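Local atomic coordinates of PA4485 (Pseudomonas aeruginosa, PDB entry 4AVR), a protein that probably acts as a lytic transglycosylase of the RlpA family, cleaving peptidoglycan glycan strands that lack stem peptides. Residues A31-T35 and F63-I68; P37-V42 and V54-R60; E5-Y9 and M81-G85; P26-A32 and I69-A75. One frame throughout, in Å; residues are numbered along the deposited sequence. Where two conformers were deposited one is given.

Contact 1. Residues A31-T35 and F63-I68; sequences AAHRT and FRRGRI
The guanidinium of Arg34 meets the turn 64-67 with its edge, the carbonyl oxygens of Arg67 and Arg64 lying near its plane. Arg34 NH1 binds Arg67 O at 2.7 Å, the oxygen only 1° out of the guanidinium plane and the donor in the plane of the carbonyl. Arg34 NH2 adds two weak bonds, a bent one to the same Arg67 O and another to Arg64 O at 2.9 Å. On one face of the His33 ring, toward its rim, sits a water 3.4 Å above the plane, while CD2 of the ring approaches Ile68 O obliquely at 3.5 Å. Arg64 to Arg67 form a type II beta turn, with Gly66 at positive phi, that leads into strand 67-71 of the double-psi beta-barrel expected for this family. Arg34 thus reaches both ends of the turn, firmly at Arg67 O and weakly at Arg64 O, which also accepts from Arg67 N. The Arg34 chain runs extended from CG to NE (chi2 174°, chi3 -174°), which carries the charged end across from the loop that follows strand 30-32. The same water bridges the two segments: it accepts from Arg34 N and Arg34 NH1 and donates to Ile68 O at 2.8 Å. On the ring of His33, ND1 accepts from Thr35 N and from Leu36 N. Arg67 sends its own guanidinium elsewhere, to a salt bridge with Glu5 and a hydrogen bond to Ala14 O of the second subunit.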
loop_
_atom_site.group_PDB
_atom_site.type_symbol
_atom_site.label_atom_id
_atom_site.label_comp_id
_atom_site.label_asym_id
_atom_site.label_seq_id
_atom_site.Cartn_x
_atom_site.Cartn_y
_atom_site.Cartn_z
ATOM N N ALA A 31 -3.788 -9.289 -8.439
ATOM C CA ALA A 31 -3.635 -7.948 -8.956
ATOM C C ALA A 31 -4.951 -7.355 -9.436
ATOM O O ALA A 31 -5.923 -8.054 -9.719
ATOM C CB ALA A 31 -2.610 -7.925 -10.090
ATOM N N ALA A 32 -4.939 -6.032 -9.542
ATOM C CA ALA A 32 -6.011 -5.230 -10.111
ATOM C C ALA A 32 -5.673 -4.792 -11.517
ATOM O O ALA A 32 -4.548 -4.367 -11.775
ATOM C CB ALA A 32 -6.252 -3.992 -9.263
ATOM N N HIS A 33 -6.664 -4.840 -12.404
ATOM C CA HIS A 33 -6.542 -4.365 -13.774
ATOM C C HIS A 33 -7.889 -3.821 -14.182
ATOM O O HIS A 33 -8.919 -4.282 -13.694
ATOM C CB HIS A 33 -6.111 -5.517 -14.677
ATOM C CG HIS A 33 -5.791 -5.105 -16.092
ATOM N ND1 HIS A 33 -6.723 -5.081 -17.081
ATOM C CD2 HIS A 33 -4.600 -4.691 -16.653
ATOM C CE1 HIS A 33 -6.133 -4.682 -18.216
ATOM N NE2 HIS A 33 -4.841 -4.439 -17.960
ATOM N N ARG A 34 -7.919 -2.841 -15.074
ATOM C CA ARG A 34 -9.195 -2.185 -15.394
ATOM C C ARG A 34 -10.185 -3.052 -16.147
ATOM O O ARG A 34 -11.388 -2.866 -16.006
ATOM C CB ARG A 34 -8.959 -0.917 -16.194
ATOM C CG ARG A 34 -8.417 0.235 -15.372
ATOM C CD ARG A 34 -8.075 1.379 -16.288
ATOM N NE ARG A 34 -7.420 2.482 -15.595
ATOM C CZ ARG A 34 -6.133 2.513 -15.268
ATOM N NH1 ARG A 34 -5.351 1.477 -15.575
ATOM N NH2 ARG A 34 -5.627 3.572 -14.645
ATOM N N THR A 35 -9.688 -3.964 -16.973
ATOM C CA THR A 35 -10.572 -4.665 -17.919
ATOM C C THR A 35 -10.414 -6.179 -18.021
ATOM O O THR A 35 -11.359 -6.841 -18.461
ATOM C CB THR A 35 -10.434 -4.085 -19.345
ATOM O OG1 THR A 35 -9.078 -4.229 -19.794
ATOM C CG2 THR A 35 -10.858 -2.624 -19.384
ATOM N N PHE A 63 -6.354 3.433 -10.365
ATOM C CA PHE A 63 -7.116 4.669 -10.241
ATOM C C PHE A 63 -6.389 5.938 -10.728
ATOM O O PHE A 63 -6.894 7.043 -10.517
ATOM C CB PHE A 63 -7.537 4.855 -8.773
ATOM C CG PHE A 63 -8.290 3.681 -8.224
ATOM C CD1 PHE A 63 -9.498 3.299 -8.801
ATOM C CD2 PHE A 63 -7.794 2.924 -7.164
ATOM C CE1 PHE A 63 -10.205 2.215 -8.320
ATOM C CE2 PHE A 63 -8.497 1.836 -6.679
ATOM C CZ PHE A 63 -9.708 1.478 -7.256
ATOM N N ARG A 64 -5.219 5.783 -11.354
ATOM C CA ARG A 64 -4.495 6.907 -11.928
ATOM C C ARG A 64 -4.113 6.601 -13.381
ATOM O O ARG A 64 -3.683 5.488 -13.680
ATOM C CB ARG A 64 -3.208 7.166 -11.118
ATOM C CG ARG A 64 -3.406 7.651 -9.684
ATOM C CD ARG A 64 -3.871 9.096 -9.604
ATOM N NE ARG A 64 -2.780 10.028 -9.868
ATOM C CZ ARG A 64 -2.944 11.333 -10.064
ATOM N NH1 ARG A 64 -4.162 11.872 -10.052
ATOM N NH2 ARG A 64 -1.889 12.102 -10.290
ATOM N N ARG A 65 -4.250 7.597 -14.269
ATOM C CA ARG A 65 -3.748 7.538 -15.641
ATOM C C ARG A 65 -2.257 7.209 -15.585
ATOM O O ARG A 65 -1.516 7.768 -14.766
ATOM C CB ARG A 65 -3.872 8.886 -16.354
ATOM C CG ARG A 65 -5.283 9.408 -16.589
ATOM C CD ARG A 65 -5.230 10.835 -17.130
ATOM N NE ARG A 65 -4.757 11.792 -16.125
ATOM C CZ ARG A 65 -4.434 13.065 -16.364
ATOM N NH1 ARG A 65 -4.512 13.575 -17.592
ATOM N NH2 ARG A 65 -4.022 13.843 -15.366
ATOM N N GLY A 66 -1.840 6.287 -16.441
ATOM C CA GLY A 66 -0.458 5.858 -16.480
ATOM C C GLY A 66 -0.143 4.645 -15.629
ATOM O O GLY A 66 0.918 4.048 -15.798
ATOM N N ARG A 67 -1.050 4.299 -14.715
ATOM C CA ARG A 67 -0.894 3.120 -13.858
ATOM C C ARG A 67 -1.705 1.990 -14.488
ATOM O O ARG A 67 -2.901 2.138 -14.714
ATOM C CB ARG A 67 -1.335 3.437 -12.412
ATOM C CG ARG A 67 -0.953 2.368 -11.369
ATOM C CD ARG A 67 -1.064 2.877 -9.937
ATOM N NE ARG A 67 -0.274 4.084 -9.721
ATOM C CZ ARG A 67 -0.604 5.076 -8.892
ATOM N NH1 ARG A 67 -1.737 5.039 -8.189
ATOM N NH2 ARG A 67 0.189 6.146 -8.821
ATOM N N ILE A 68 -1.049 0.857 -14.771
ATOM C CA ILE A 68 -1.670 -0.251 -15.484
ATOM C C ILE A 68 -2.088 -1.408 -14.582
ATOM O O ILE A 68 -3.024 -2.123 -14.922
ATOM C CB ILE A 68 -0.730 -0.742 -16.624
ATOM C CG1 ILE A 68 -1.487 -1.612 -17.631
ATOM C CG2 ILE A 68 0.514 -1.447 -16.106
ATOM C CD1 ILE A 68 -0.686 -1.888 -18.889
HETATM O O HOH W 1 -5.499 -1.449 -16.135
#

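Contact 2. Residues P37-V42 and V54-R60; sequences PFGARV and VVRINDR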
loop_
_atom_site.group_PDB
_atom_site.type_symbol
_atom_site.label_atom_id
_atom_site.label_comp_id
_atom_site.label_asym_id
_atom_site.label_seq_id
_atom_site.Cartn_x
_atom_site.Cartn_y
_atom_site.Cartn_z
ATOM N N PRO A 37 -10.645 -10.070 -17.481
ATOM C CA PRO A 37 -11.591 -10.841 -16.680
ATOM C C PRO A 37 -10.995 -11.331 -15.357
ATOM O O PRO A 37 -9.805 -11.642 -15.292
ATOM C CB PRO A 37 -11.930 -12.041 -17.576
ATOM C CG PRO A 37 -11.537 -11.623 -18.946
ATOM C CD PRO A 37 -10.379 -10.697 -18.787
ATOM N N PHE A 38 -11.809 -11.392 -14.313
ATOM C CA PHE A 38 -11.356 -11.948 -13.053
ATOM C C PHE A 38 -10.899 -13.390 -13.255
ATOM O O PHE A 38 -11.587 -14.187 -13.892
ATOM C CB PHE A 38 -12.447 -11.867 -11.984
ATOM C CG PHE A 38 -12.893 -10.472 -11.649
ATOM C CD1 PHE A 38 -11.977 -9.455 -11.431
ATOM C CD2 PHE A 38 -14.243 -10.169 -11.520
ATOM C CE1 PHE A 38 -12.396 -8.177 -11.117
ATOM C CE2 PHE A 38 -14.679 -8.901 -11.203
ATOM C CZ PHE A 38 -13.751 -7.903 -10.994
ATOM N N GLY A 39 -9.721 -13.694 -12.723
ATOM C CA GLY A 39 -9.115 -14.997 -12.884
ATOM C C GLY A 39 -8.054 -15.042 -13.967
ATOM O O GLY A 39 -7.288 -15.999 -14.037
ATOM N N ALA A 40 -8.002 -14.024 -14.822
ATOM C CA ALA A 40 -6.986 -13.963 -15.874
ATOM C C ALA A 40 -5.590 -13.986 -15.261
ATOM O O ALA A 40 -5.324 -13.313 -14.278
ATOM C CB ALA A 40 -7.154 -12.709 -16.722
ATOM N N ARG A 41 -4.707 -14.778 -15.858
ATOM C CA ARG A 41 -3.298 -14.840 -15.468
ATOM C C ARG A 41 -2.482 -13.888 -16.334
ATOM O O ARG A 41 -2.631 -13.866 -17.552
ATOM C CB ARG A 41 -2.746 -16.274 -15.578
ATOM C CG ARG A 41 -3.359 -17.240 -14.575
ATOM C CD ARG A 41 -2.899 -18.683 -14.717
ATOM N NE ARG A 41 -1.472 -18.895 -14.431
ATOM C CZ ARG A 41 -0.540 -19.231 -15.326
ATOM N NH1 ARG A 41 -0.842 -19.388 -16.609
ATOM N NH2 ARG A 41 0.712 -19.408 -14.925
ATOM N N VAL A 42 -1.601 -13.132 -15.686
ATOM C CA VAL A 42 -0.812 -12.112 -16.336
ATOM C C VAL A 42 0.636 -12.213 -15.879
ATOM O O VAL A 42 0.901 -12.216 -14.674
ATOM C CB VAL A 42 -1.363 -10.722 -15.956
ATOM C CG1 VAL A 42 -0.569 -9.601 -16.613
ATOM C CG2 VAL A 42 -2.849 -10.604 -16.307
ATOM N N VAL A 54 3.925 -14.086 -12.116
ATOM C CA VAL A 54 2.588 -14.272 -12.683
ATOM C C VAL A 54 1.567 -13.987 -11.590
ATOM O O VAL A 54 1.660 -14.522 -10.475
ATOM C CB VAL A 54 2.412 -15.684 -13.250
ATOM C CG1 VAL A 54 0.990 -15.878 -13.755
ATOM C CG2 VAL A 54 3.403 -15.922 -14.380
ATOM N N VAL A 55 0.622 -13.112 -11.908
ATOM C CA VAL A 55 -0.472 -12.775 -10.996
ATOM C C VAL A 55 -1.809 -13.124 -11.627
ATOM O O VAL A 55 -1.921 -13.313 -12.839
ATOM C CB VAL A 55 -0.453 -11.282 -10.604
ATOM C CG1 VAL A 55 0.793 -10.944 -9.787
ATOM C CG2 VAL A 55 -0.589 -10.387 -11.835
ATOM N N ARG A 56 -2.813 -13.231 -10.759
ATOM C CA ARG A 56 -4.194 -13.513 -11.136
ATOM C C ARG A 56 -5.026 -12.263 -10.857
ATOM O O ARG A 56 -4.958 -11.702 -9.758
ATOM C CB ARG A 56 -4.662 -14.684 -10.246
ATOM C CG ARG A 56 -6.102 -15.109 -10.351
ATOM C CD ARG A 56 -6.336 -16.335 -9.476
ATOM N NE ARG A 56 -6.100 -16.132 -8.031
ATOM C CZ ARG A 56 -7.010 -15.663 -7.185
ATOM N NH1 ARG A 56 -8.227 -15.329 -7.605
ATOM N NH2 ARG A 56 -6.717 -15.542 -5.901
ATOM N N ILE A 57 -5.835 -11.820 -11.821
ATOM C CA ILE A 57 -6.637 -10.609 -11.668
ATOM C C ILE A 57 -7.849 -10.892 -10.766
ATOM O O ILE A 57 -8.634 -11.805 -11.036
ATOM C CB ILE A 57 -7.111 -10.053 -13.034
ATOM C CG1 ILE A 57 -5.895 -9.786 -13.947
ATOM C CG2 ILE A 57 -7.989 -8.819 -12.841
ATOM C CD1 ILE A 57 -4.818 -8.893 -13.340
ATOM N N ASN A 58 -7.998 -10.105 -9.713
ATOM C CA ASN A 58 -9.158 -10.235 -8.824
ATOM C C ASN A 58 -9.739 -8.900 -8.376
ATOM O O ASN A 58 -10.540 -8.877 -7.457
ATOM C CB ASN A 58 -8.853 -11.149 -7.617
ATOM C CG ASN A 58 -8.046 -10.450 -6.558
ATOM O OD1 ASN A 58 -7.493 -9.380 -6.800
ATOM N ND2 ASN A 58 -7.982 -11.046 -5.361
ATOM N N ASP A 59 -9.367 -7.797 -9.022
ATOM C CA ASP A 59 -9.831 -6.492 -8.572
ATOM C C ASP A 59 -9.799 -5.495 -9.720
ATOM O O ASP A 59 -9.176 -5.744 -10.755
ATOM C CB ASP A 59 -8.965 -5.997 -7.400
ATOM C CG ASP A 59 -9.671 -5.005 -6.477
ATOM O OD1 ASP A 59 -10.864 -4.689 -6.667
ATOM O OD2 ASP A 59 -9.004 -4.545 -5.522
ATOM N N ARG A 60 -10.484 -4.377 -9.501
ATOM C CA ARG A 60 -10.499 -3.242 -10.396
ATOM C C ARG A 60 -9.667 -2.112 -9.809
ATOM O O ARG A 60 -8.991 -2.270 -8.799
ATOM C CB ARG A 60 -11.957 -2.836 -10.705
ATOM C CG ARG A 60 -12.752 -3.933 -11.401
ATOM C CD ARG A 60 -12.173 -4.259 -12.762
ATOM N NE ARG A 60 -12.848 -5.388 -13.390
ATOM C CZ ARG A 60 -12.237 -6.297 -14.154
ATOM N NH1 ARG A 60 -10.931 -6.215 -14.397
ATOM N NH2 ARG A 60 -12.916 -7.319 -14.670
#
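With CG anti to the carbonyl carbon in both, Phe38 and Arg60 approach from opposite directions, and a bend at chi2 of Arg60 (-63°) lays its guanidinium over the phenyl ring. The two flat groups stack with centres 4.2 Å apart and planes 22° from parallel, a cation-pi arrangement in which CE1 of Phe38 lies over the middle of the guanidinium. This stack closes the open end of the beta hairpin that strands 41-46 and 52-59 contribute to the barrel sheet. The polar edge of Arg60 is held separately, NH1 donating to Leu36 O and His33 O. Between stack and strands, a type II turn from Pro37 to Ala40 places Gly39, at positive phi, where Gly39 N reaches Ile57 O at 2.8 Å. Ala40 O then accepts from Ile57 N. Arg41 with Arg56 forms a non-hydrogen-bonded antiparallel pair, followed by the hydrogen-bonded pair Val42 with Val55, joined by Val42 N to Val55 O and Val55 N to Val42 O, both 2.9 Å. On the face of Val42 and Val55, CG2 of Val42 packs on CG1 of Ile57 at 3.9 Å. Arg56, on the other face, bends at chi3 and makes a salt bridge with Glu22. Beyond it Arg41 also bends at chi3, and CG1 of Val54 lies over one face of its guanidinium, 3.7 Å from Arg41 NH2.

Contact 3. Residues E5-Y9 and M81-G85; sequences EASYY and MIRSG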
loop_
_atom_site.group_PDB
_atom_site.type_symbol
_atom_site.label_atom_id
_atom_site.label_comp_id
_atom_site.label_asym_id
_atom_site.label_seq_id
_atom_site.Cartn_x
_atom_site.Cartn_y
_atom_site.Cartn_z
ATOM N N GLU A 5 2.821 1.861 -15.369
ATOM C CA GLU A 5 3.320 1.809 -14.005
ATOM C C GLU A 5 2.596 0.728 -13.217
ATOM O O GLU A 5 1.370 0.592 -13.326
ATOM C CB GLU A 5 3.152 3.173 -13.322
ATOM C CG GLU A 5 3.621 3.256 -11.876
ATOM C CD GLU A 5 3.269 4.593 -11.231
ATOM O OE1 GLU A 5 2.091 4.820 -10.883
ATOM O OE2 GLU A 5 4.184 5.415 -11.063
ATOM N N ALA A 6 3.336 -0.009 -12.404
ATOM C CA ALA A 6 2.772 -0.916 -11.390
ATOM C C ALA A 6 2.933 -0.283 -10.021
ATOM O O ALA A 6 3.928 0.381 -9.734
ATOM C CB ALA A 6 3.471 -2.270 -11.386
ATOM N N SER A 7 1.953 -0.554 -9.163
ATOM C CA SER A 7 1.999 -0.214 -7.745
ATOM C C SER A 7 1.715 -1.470 -6.938
ATOM O O SER A 7 1.414 -2.511 -7.510
ATOM C CB SER A 7 0.925 0.824 -7.418
ATOM O OG SER A 7 -0.343 0.197 -7.340
ATOM N N TYR A 8 1.758 -1.350 -5.607
ATOM C CA TYR A 8 1.295 -2.438 -4.755
ATOM C C TYR A 8 0.372 -1.936 -3.664
ATOM O O TYR A 8 0.437 -0.785 -3.221
ATOM C CB TYR A 8 2.432 -3.298 -4.206
ATOM C CG TYR A 8 3.376 -2.696 -3.192
ATOM C CD1 TYR A 8 3.127 -2.790 -1.832
ATOM C CD2 TYR A 8 4.575 -2.121 -3.599
ATOM C CE1 TYR A 8 4.051 -2.316 -0.897
ATOM C CE2 TYR A 8 5.512 -1.659 -2.702
ATOM C CZ TYR A 8 5.238 -1.748 -1.356
ATOM O OH TYR A 8 6.169 -1.304 -0.437
ATOM N N TYR A 9 -0.532 -2.817 -3.261
ATOM C CA TYR A 9 -1.511 -2.511 -2.224
ATOM C C TYR A 9 -0.854 -2.315 -0.857
ATOM O O TYR A 9 0.037 -3.053 -0.464
ATOM C CB TYR A 9 -2.470 -3.672 -2.043
ATOM C CG TYR A 9 -3.522 -3.931 -3.103
ATOM C CD1 TYR A 9 -3.182 -4.451 -4.339
ATOM C CD2 TYR A 9 -4.873 -3.736 -2.835
ATOM C CE1 TYR A 9 -4.149 -4.760 -5.276
ATOM C CE2 TYR A 9 -5.844 -4.057 -3.765
ATOM C CZ TYR A 9 -5.475 -4.568 -4.988
ATOM O OH TYR A 9 -6.424 -4.911 -5.924
ATOM N N MET A 81 10.104 -4.700 -6.022
ATOM C CA MET A 81 9.591 -3.322 -6.039
ATOM C C MET A 81 9.124 -2.803 -4.672
ATOM O O MET A 81 8.493 -1.750 -4.598
ATOM C CB MET A 81 8.497 -3.150 -7.095
ATOM C CG MET A 81 7.215 -3.858 -6.794
ATOM S SD MET A 81 5.992 -3.774 -8.123
ATOM C CE MET A 81 5.289 -2.183 -7.818
ATOM N N ILE A 82 9.439 -3.511 -3.596
ATOM C CA ILE A 82 8.963 -3.087 -2.273
ATOM C C ILE A 82 9.507 -1.707 -1.908
ATOM O O ILE A 82 8.751 -0.844 -1.446
ATOM C CB ILE A 82 9.297 -4.135 -1.195
ATOM C CG1 ILE A 82 8.459 -5.400 -1.419
ATOM C CG2 ILE A 82 9.099 -3.580 0.208
ATOM C CD1 ILE A 82 6.977 -5.229 -1.106
ATOM N N ARG A 83 10.808 -1.502 -2.090
ATOM C CA ARG A 83 11.420 -0.220 -1.733
ATOM C C ARG A 83 11.147 0.862 -2.756
ATOM O O ARG A 83 10.940 2.016 -2.382
ATOM C CB ARG A 83 12.919 -0.365 -1.499
ATOM C CG ARG A 83 13.228 -1.121 -0.232
ATOM C CD ARG A 83 14.697 -1.514 -0.162
ATOM N NE ARG A 83 15.642 -0.399 -0.258
ATOM C CZ ARG A 83 16.967 -0.534 -0.164
ATOM N NH1 ARG A 83 17.508 -1.734 0.023
ATOM N NH2 ARG A 83 17.762 0.526 -0.250
ATOM N N SER A 84 11.130 0.523 -4.046
ATOM C CA SER A 84 10.842 1.534 -5.063
ATOM C C SER A 84 9.391 1.983 -5.024
ATOM O O SER A 84 9.090 3.114 -5.420
ATOM C CB SER A 84 11.184 1.040 -6.461
ATOM O OG SER A 84 10.413 -0.066 -6.852
ATOM N N GLY A 85 8.494 1.116 -4.571
ATOM C CA GLY A 85 7.073 1.447 -4.438
ATOM C C GLY A 85 6.306 1.274 -5.735
ATOM O O GLY A 85 5.258 0.635 -5.778
#
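Tyr8 reaches from strand 2-8 into the bend 81-85 and is held there by its hydroxyl, one ring face and part of its rim. Tyr8 OH donates to Ile82 O at 2.8 Å, in the carbonyl plane and on a lone pair, with a C=O...donor angle of 126°. Over one face, CD1 of Ile82 makes a CH-pi contact 4.2 Å from the centroid of the Tyr8 ring, the two side chains crossing at about a right angle. Met81 O lies at the ring edge, 3.5 Å from Tyr8 CE2. The first torsion of Tyr8 sets CG between backbone N and carbonyl carbon (chi1 69°), pointing the ring out from the strand to the bend. Met81 packs alongside: its chain turns at chi3 (-82°) and brings the methyl Met81 CE to 3.5 Å from Ala6 O and 4.0 Å from Ala6 CB. Gly85, at positive phi, returns the chain toward the strand, its N bonded to Met81 O. On this inner side Ser11 OG of the second subunit hydrogen-bonds both Gly85 O and Tyr8 N, and Ala76 of helix 73-79 touches Tyr8, Met81 and Ile82.

The outer side of the bend is looser. Arg83 and Ser84 are exposed and stay clear of strand 2-8, Ser84 OG turning instead to Val86 O, and Arg83 packs on Glu77 of the second subunit. The contact packs the connection between helix 73-79 and the last strand, 87-93, against the first strand of the sheet, consistent with the double-psi barrel fold of RlpA-like domains.

Contact 4. Residues P26-A32 and I69-A75; sequences PNAMTAA and IDVSRKA
Neighbouring antiparallel strands of the barrel, running into a helix N-cap, join these segments. The axes of the short strand segments 30-32 and 69-71 come within 4.5 Å, their directions 148° apart. Ala32 and Asp70 are the hydrogen-bonded pair, Ala32 N to Asp70 O being the shorter of its two bonds at 2.8 Å, and Ala31 faces Val71 as the non-hydrogen-bonded pair. The methyl of Ala31 packs against CG1 of Ile69 and CG1 of Val71, while the carboxylate of Asp70 goes to Ser7 and to Arg12 of the second subunit. Past the strand, Ser72 N donates to Thr30 O. Ser72 is the N-cap of helix 73-79: with OG between its backbone N and carbonyl carbon (chi1 67°), the hydroxyl Ser72 OG accepts from Ala75 N and donates to Ala28 O at 2.6 Å, tying the cap to the loop 26-29. The first turn of the helix is gripped further by Pro26 O, which receives Lys74 N at 3.0 Å. Met29 folds over the same turn, its CE 4.0 Å from Ala75 CB. Arg73 bends at chi2 and chi3 to lie side by side with Asn27, and Glu77 takes its NH1. Pro26 O sits over one face of this guanidinium, and at its edge Arg73 NH2 donates to Asn27 OD1 at 2.6 Å, approaching from above the amide plane.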
loop_
_atom_site.group_PDB
_atom_site.type_symbol
_atom_site.label_atom_id
_atom_site.label_comp_id
_atom_site.label_asym_id
_atom_site.label_seq_id
_atom_site.Cartn_x
_atom_site.Cartn_y
_atom_site.Cartn_z
ATOM N N PRO A 26 -2.558 -9.982 1.156
ATOM C CA PRO A 26 -1.177 -9.663 0.767
ATOM C C PRO A 26 -0.302 -10.855 0.412
ATOM O O PRO A 26 0.699 -10.685 -0.284
ATOM C CB PRO A 26 -0.641 -8.906 1.980
ATOM C CG PRO A 26 -1.841 -8.349 2.681
ATOM C CD PRO A 26 -2.947 -9.335 2.426
ATOM N N ASN A 27 -0.645 -12.036 0.916
ATOM C CA ASN A 27 0.099 -13.266 0.643
ATOM C C ASN A 27 -0.300 -14.006 -0.622
ATOM O O ASN A 27 0.347 -14.997 -0.982
ATOM C CB ASN A 27 -0.032 -14.233 1.828
ATOM C CG ASN A 27 0.553 -13.673 3.089
ATOM O OD1 ASN A 27 1.630 -13.074 3.076
ATOM N ND2 ASN A 27 -0.155 -13.850 4.193
ATOM N N ALA A 28 -1.356 -13.549 -1.288
ATOM C CA ALA A 28 -1.788 -14.122 -2.561
ATOM C C ALA A 28 -0.986 -13.482 -3.698
ATOM O O ALA A 28 -0.346 -12.456 -3.500
ATOM C CB ALA A 28 -3.274 -13.888 -2.756
ATOM N N MET A 29 -1.033 -14.088 -4.879
ATOM C CA MET A 29 -0.404 -13.529 -6.083
ATOM C C MET A 29 -1.487 -12.950 -6.974
ATOM O O MET A 29 -1.817 -13.494 -8.028
ATOM C CB MET A 29 0.391 -14.595 -6.814
ATOM C CG MET A 29 1.635 -15.016 -6.039
ATOM S SD MET A 29 2.883 -13.713 -5.918
ATOM C CE MET A 29 3.515 -13.654 -7.580
ATOM N N THR A 30 -2.049 -11.839 -6.530
ATOM C CA THR A 30 -3.218 -11.240 -7.152
ATOM C C THR A 30 -2.914 -9.816 -7.582
ATOM O O THR A 30 -1.924 -9.198 -7.149
ATOM C CB THR A 30 -4.444 -11.266 -6.212
ATOM O OG1 THR A 30 -4.100 -10.670 -4.957
ATOM C CG2 THR A 30 -4.896 -12.695 -5.965
ATOM N N ALA A 31 -3.788 -9.289 -8.439
ATOM C CA ALA A 31 -3.635 -7.948 -8.956
ATOM C C ALA A 31 -4.951 -7.355 -9.436
ATOM O O ALA A 31 -5.923 -8.054 -9.719
ATOM C CB ALA A 31 -2.610 -7.925 -10.090
ATOM N N ALA A 32 -4.939 -6.032 -9.542
ATOM C CA ALA A 32 -6.011 -5.230 -10.111
ATOM C C ALA A 32 -5.673 -4.792 -11.517
ATOM O O ALA A 32 -4.548 -4.367 -11.775
ATOM C CB ALA A 32 -6.252 -3.992 -9.263
ATOM N N ILE A 69 -1.407 -1.611 -13.459
ATOM C CA ILE A 69 -1.694 -2.767 -12.612
ATOM C C ILE A 69 -1.287 -2.456 -11.186
ATOM O O ILE A 69 -0.313 -1.753 -10.962
ATOM C CB ILE A 69 -0.980 -4.025 -13.169
ATOM C CG1 ILE A 69 -1.533 -5.328 -12.590
ATOM C CG2 ILE A 69 0.538 -3.929 -13.044
ATOM C CD1 ILE A 69 -1.149 -6.554 -13.395
ATOM N N ASP A 70 -2.061 -2.959 -10.224
ATOM C CA ASP A 70 -1.716 -2.892 -8.809
ATOM C C ASP A 70 -1.588 -4.316 -8.301
ATOM O O ASP A 70 -2.516 -5.094 -8.474
ATOM C CB ASP A 70 -2.813 -2.181 -8.002
ATOM C CG ASP A 70 -3.131 -0.771 -8.512
ATOM O OD1 ASP A 70 -2.248 -0.085 -9.077
ATOM O OD2 ASP A 70 -4.289 -0.346 -8.345
ATOM N N VAL A 71 -0.458 -4.661 -7.680
ATOM C CA VAL A 71 -0.190 -6.049 -7.303
ATOM C C VAL A 71 -0.170 -6.224 -5.782
ATOM O O VAL A 71 -0.009 -5.270 -5.025
ATOM C CB VAL A 71 1.138 -6.559 -7.933
ATOM C CG1 VAL A 71 1.117 -6.371 -9.445
ATOM C CG2 VAL A 71 2.348 -5.882 -7.306
ATOM N N SER A 72 -0.319 -7.469 -5.351
ATOM C CA SER A 72 -0.227 -7.793 -3.935
ATOM C C SER A 72 1.182 -7.568 -3.393
ATOM O O SER A 72 2.157 -7.495 -4.141
ATOM C CB SER A 72 -0.598 -9.241 -3.710
ATOM O OG SER A 72 0.396 -10.074 -4.302
ATOM N N ARG A 73 1.292 -7.523 -2.067
ATOM C CA ARG A 73 2.604 -7.404 -1.437
ATOM C C ARG A 73 3.545 -8.526 -1.855
ATOM O O ARG A 73 4.715 -8.286 -2.168
ATOM C CB ARG A 73 2.461 -7.378 0.087
ATOM C CG ARG A 73 3.755 -6.954 0.790
ATOM C CD ARG A 73 4.369 -7.949 1.705
ATOM N NE ARG A 73 3.471 -8.824 2.348
ATOM C CZ ARG A 73 3.395 -10.150 2.332
ATOM N NH1 ARG A 73 4.213 -11.010 1.702
ATOM N NH2 ARG A 73 2.398 -10.600 3.031
ATOM N N LYS A 74 3.061 -9.761 -1.844
ATOM C CA LYS A 74 3.895 -10.899 -2.214
ATOM C C LYS A 74 4.372 -10.774 -3.660
ATOM O O LYS A 74 5.534 -11.086 -3.970
ATOM C CB LYS A 74 3.141 -12.214 -1.999
ATOM C CG LYS A 74 3.956 -13.447 -2.310
ATOM C CD LYS A 74 5.043 -13.687 -1.302
ATOM C CE LYS A 74 5.695 -15.044 -1.526
ATOM N NZ LYS A 74 6.847 -15.285 -0.608
ATOM N N ALA A 75 3.502 -10.323 -4.561
ATOM C CA ALA A 75 3.915 -10.116 -5.950
ATOM C C ALA A 75 4.972 -9.014 -6.042
ATOM O O ALA A 75 5.925 -9.121 -6.822
ATOM C CB ALA A 75 2.712 -9.791 -6.822
#

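Contacts 1 and 4 share Ala31 and Ala32 and both use strands 30-32 and 67-71, contact 1 at the end of the first and the start of the second, contact 4 along them into the helix; their centres are about 13 Å apart. Contact 2 lies beside them, Asn58 N bonding Ala31 O at 2.9 Å and Arg56 N bonding Met29 O at 2.9 Å, so strand 30-32 sits between strands 52-59 and 67-71. Contact 3 joins from the far side of strand 67-71, where Ser7 OG meets Asp70 OD1 at 2.6 Å and Glu5 OE1 meets Arg67 NE at 2.7 Å. Although the centres of contacts 2 and 3 are about 17 Å apart, Tyr9 OH still reaches Asp59 OD2 at 2.6 Å.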